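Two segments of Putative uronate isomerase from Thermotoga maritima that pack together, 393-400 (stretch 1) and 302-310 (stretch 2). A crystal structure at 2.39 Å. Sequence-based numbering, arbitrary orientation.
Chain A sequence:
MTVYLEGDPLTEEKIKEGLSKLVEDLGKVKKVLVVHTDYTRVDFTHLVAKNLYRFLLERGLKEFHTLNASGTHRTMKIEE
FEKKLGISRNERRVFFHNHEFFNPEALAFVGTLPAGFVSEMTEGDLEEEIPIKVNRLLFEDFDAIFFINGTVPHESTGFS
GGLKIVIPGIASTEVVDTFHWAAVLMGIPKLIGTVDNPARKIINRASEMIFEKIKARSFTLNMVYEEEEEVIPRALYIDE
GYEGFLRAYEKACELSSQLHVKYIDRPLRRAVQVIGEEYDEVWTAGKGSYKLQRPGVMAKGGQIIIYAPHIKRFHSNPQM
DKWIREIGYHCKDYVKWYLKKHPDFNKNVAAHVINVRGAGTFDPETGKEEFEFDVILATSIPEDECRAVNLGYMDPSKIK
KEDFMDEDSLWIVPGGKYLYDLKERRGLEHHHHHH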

# COMPACT_ATOMS: atom_id res chain seq x y z
N TYR A 393 -11.80 18.71 -12.32
CA TYR A 393 -10.53 19.12 -12.93
C TYR A 393 -10.09 20.51 -12.48
O TYR A 393 -10.92 21.41 -12.30
CB TYR A 393 -10.63 19.10 -14.46
CG TYR A 393 -9.41 19.66 -15.18
CD1 TYR A 393 -9.34 21.01 -15.55
CD2 TYR A 393 -8.32 18.84 -15.48
CE1 TYR A 393 -8.21 21.51 -16.20
CE2 TYR A 393 -7.19 19.33 -16.13
CZ TYR A 393 -7.15 20.67 -16.49
OH TYR A 393 -6.03 21.15 -17.14
N MSE A 394 -8.78 20.69 -12.32
CA MSE A 394 -8.20 22.03 -12.18
C MSE A 394 -6.89 22.04 -12.93
O MSE A 394 -6.11 21.08 -12.86
CB MSE A 394 -7.98 22.42 -10.71
CG MSE A 394 -9.16 23.13 -10.07
SE MSE A 394 -8.77 23.70 -8.22
CE MSE A 394 -10.60 24.08 -7.65
N ASP A 395 -6.66 23.13 -13.67
CA ASP A 395 -5.39 23.35 -14.34
C ASP A 395 -4.32 23.35 -13.27
O ASP A 395 -4.35 24.19 -12.37
CB ASP A 395 -5.42 24.70 -15.04
CG ASP A 395 -4.28 24.89 -16.03
OD1 ASP A 395 -3.23 24.19 -15.93
OD2 ASP A 395 -4.43 25.77 -16.92
N PRO A 396 -3.37 22.38 -13.34
CA PRO A 396 -2.29 22.26 -12.35
C PRO A 396 -1.37 23.49 -12.32
O PRO A 396 -0.75 23.75 -11.28
CB PRO A 396 -1.49 21.04 -12.84
CG PRO A 396 -1.82 20.92 -14.32
CD PRO A 396 -3.27 21.36 -14.40
N SER A 397 -1.30 24.22 -13.43
CA SER A 397 -0.43 25.40 -13.49
C SER A 397 -1.03 26.57 -12.72
O SER A 397 -0.33 27.52 -12.39
CB SER A 397 -0.17 25.81 -14.94
OG SER A 397 -1.29 26.49 -15.48
N LYS A 398 -2.34 26.51 -12.46
CA LYS A 398 -3.01 27.59 -11.75
C LYS A 398 -3.14 27.34 -10.25
O LYS A 398 -3.72 28.16 -9.52
CB LYS A 398 -4.41 27.85 -12.33
CG LYS A 398 -4.45 28.88 -13.45
CD LYS A 398 -3.84 28.34 -14.74
CE LYS A 398 -3.65 29.45 -15.78
NZ LYS A 398 -2.40 29.21 -16.59
N ILE A 399 -2.61 26.21 -9.78
CA ILE A 399 -2.69 25.88 -8.35
C ILE A 399 -1.47 26.42 -7.59
O ILE A 399 -0.34 26.08 -7.91
CB ILE A 399 -2.79 24.37 -8.13
CG1 ILE A 399 -3.94 23.77 -8.95
CG2 ILE A 399 -3.00 24.06 -6.64
CD1 ILE A 399 -5.31 24.27 -8.53
N LYS A 400 -1.71 27.25 -6.57
CA LYS A 400 -0.61 27.88 -5.80
C LYS A 400 -0.92 27.98 -4.30
O LYS A 400 -2.05 28.31 -3.93
CB LYS A 400 -0.25 29.26 -6.38
CG LYS A 400 0.76 29.18 -7.52
CD LYS A 400 0.49 30.22 -8.60
CE LYS A 400 -0.93 30.14 -9.12
NZ LYS A 400 -1.24 31.26 -10.06
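Stretch 2 (302-310) GQIIIYAPH

The centre of this contact is the aromatic ring of Tyr 307, which gives up more surface to stretch 1 than any other residue of stretch 2. Its CA-to-CB bond points sideways, but with chi1 at 173° (t) the end of the side chain comes nearer to the loop. Ile 399 lies over one face of the ring: its CB is 4.2 Å from the centroid of the Tyr 307 ring, 22° off the ring normal, a CH-pi contact, and the same CB is 3.9 Å from Tyr 307 CE1. A beta-branched side chain suits this place, because a methine held close to the backbone can rest on a flat ring, and the residue is buried.

Pro 396 meets the same ring with its CB, 4.0 Å from Tyr 307 CE1, while Pro 396 O approaches Tyr 307 CE1 obliquely at 3.1 Å, the closest approach between the stretches. It also reaches Pro 309, the CB of Pro 396 lying 4.0 Å from Pro 309 CB. The CA atoms of Pro 396 and Pro 309 are 5.5 Å apart, so two compact, rigid rings can touch here with little side chain between the backbones. Pro 309 is exposed and loses only a modest area to the contact.

Toward the other end, selenomethionine Met 394 extends along stretch 2 with chi2 and chi3 both t. Its SE packs 3.7 Å from Ile 305 CD1, and its long, unbranched chain suits the wider gap, 8.0 Å between the CA atoms of Met 394 and Ile 305.

The backbones differ in character. Stretch 2 is extended as a strand from Gly 302, and Pro 309 and His 310 lie outside any regular structure. Gln 303 and Ile 305 point toward stretch 1, whereas Ile 304 and Ile 306 are out of its reach, as the alternation of an extended chain requires. Stretch 1 forms no regular helix or strand across the contact. From Met 394 to Pro 396 the two chains advance in the same general sense; beyond Pro 396 the loop bends away and doubles back, which sets Ile 399 over Tyr 307.

No hydrogen bond joins the stretches; together they bury 325 Å². At the polar edge, Met 394 CE lies 4.0 Å from Gln 303 NE2. The loop instead braces itself: Lys 398 N donates to Asp 395 O at 3.1 Å, and Ser 397 N to Asp 395 OD1 at 3.2 Å. Asp suits this turn because its short carboxylate can accept from a nearby amide. Ser 397 and Lys 398 point away from the strand, and Lys 398 NZ donates to Ser 397 OG at 3.1 Å.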

# COMPACT_ATOMS: atom_id res chain seq x y z
N GLY A 302 -17.24 19.81 0.42
CA GLY A 302 -15.82 20.13 0.46
C GLY A 302 -15.10 19.62 -0.77
O GLY A 302 -15.54 18.67 -1.42
N GLN A 303 -13.99 20.26 -1.09
CA GLN A 303 -13.21 19.88 -2.25
C GLN A 303 -11.90 19.24 -1.85
O GLN A 303 -11.11 19.84 -1.11
CB GLN A 303 -12.90 21.09 -3.11
CG GLN A 303 -14.09 21.70 -3.83
CD GLN A 303 -13.72 23.01 -4.50
OE1 GLN A 303 -13.14 23.89 -3.88
NE2 GLN A 303 -14.04 23.13 -5.79
N ILE A 304 -11.68 18.02 -2.35
CA ILE A 304 -10.34 17.44 -2.32
C ILE A 304 -9.70 17.59 -3.70
O ILE A 304 -10.23 17.10 -4.71
CB ILE A 304 -10.36 15.96 -1.93
CG1 ILE A 304 -11.12 15.78 -0.61
CG2 ILE A 304 -8.94 15.45 -1.78
CD1 ILE A 304 -11.06 14.37 -0.06
N ILE A 305 -8.57 18.29 -3.73
CA ILE A 305 -7.82 18.53 -4.95
C ILE A 305 -6.50 17.77 -4.93
O ILE A 305 -5.60 18.06 -4.12
CB ILE A 305 -7.51 20.03 -5.13
CG1 ILE A 305 -8.82 20.81 -5.28
CG2 ILE A 305 -6.59 20.26 -6.32
CD1 ILE A 305 -8.72 22.25 -4.78
N ILE A 306 -6.38 16.80 -5.82
CA ILE A 306 -5.18 15.99 -5.92
C ILE A 306 -4.23 16.67 -6.90
O ILE A 306 -4.38 16.57 -8.13
CB ILE A 306 -5.55 14.56 -6.37
CG1 ILE A 306 -6.36 13.89 -5.26
CG2 ILE A 306 -4.29 13.74 -6.70
CD1 ILE A 306 -7.37 12.91 -5.79
N TYR A 307 -3.27 17.40 -6.35
CA TYR A 307 -2.39 18.21 -7.18
C TYR A 307 -1.16 17.39 -7.52
O TYR A 307 -0.34 17.08 -6.63
CB TYR A 307 -2.07 19.52 -6.47
CG TYR A 307 -1.02 20.39 -7.13
CD1 TYR A 307 -1.12 20.77 -8.47
CD2 TYR A 307 0.06 20.86 -6.40
CE1 TYR A 307 -0.14 21.60 -9.07
CE2 TYR A 307 1.03 21.68 -6.97
CZ TYR A 307 0.93 22.04 -8.30
OH TYR A 307 1.92 22.86 -8.82
N ALA A 308 -1.05 17.02 -8.80
CA ALA A 308 -0.01 16.12 -9.29
C ALA A 308 0.17 16.33 -10.79
O ALA A 308 -0.27 15.50 -11.60
CB ALA A 308 -0.40 14.68 -8.99
N PRO A 309 0.85 17.43 -11.16
CA PRO A 309 1.00 17.84 -12.57
C PRO A 309 1.64 16.79 -13.47
O PRO A 309 1.48 16.86 -14.69
CB PRO A 309 1.93 19.07 -12.49
CG PRO A 309 2.62 18.96 -11.13
CD PRO A 309 1.57 18.33 -10.24
N HIS A 310 2.37 15.85 -12.88
CA HIS A 310 3.13 14.87 -13.65
C HIS A 310 2.29 13.65 -14.06
O HIS A 310 2.65 12.92 -14.97
CB HIS A 310 4.35 14.42 -12.83
CG HIS A 310 4.01 14.00 -11.43
ND1 HIS A 310 3.65 14.91 -10.44
CD2 HIS A 310 3.97 12.78 -10.84
CE1 HIS A 310 3.42 14.26 -9.32
NE2 HIS A 310 3.60 12.96 -9.53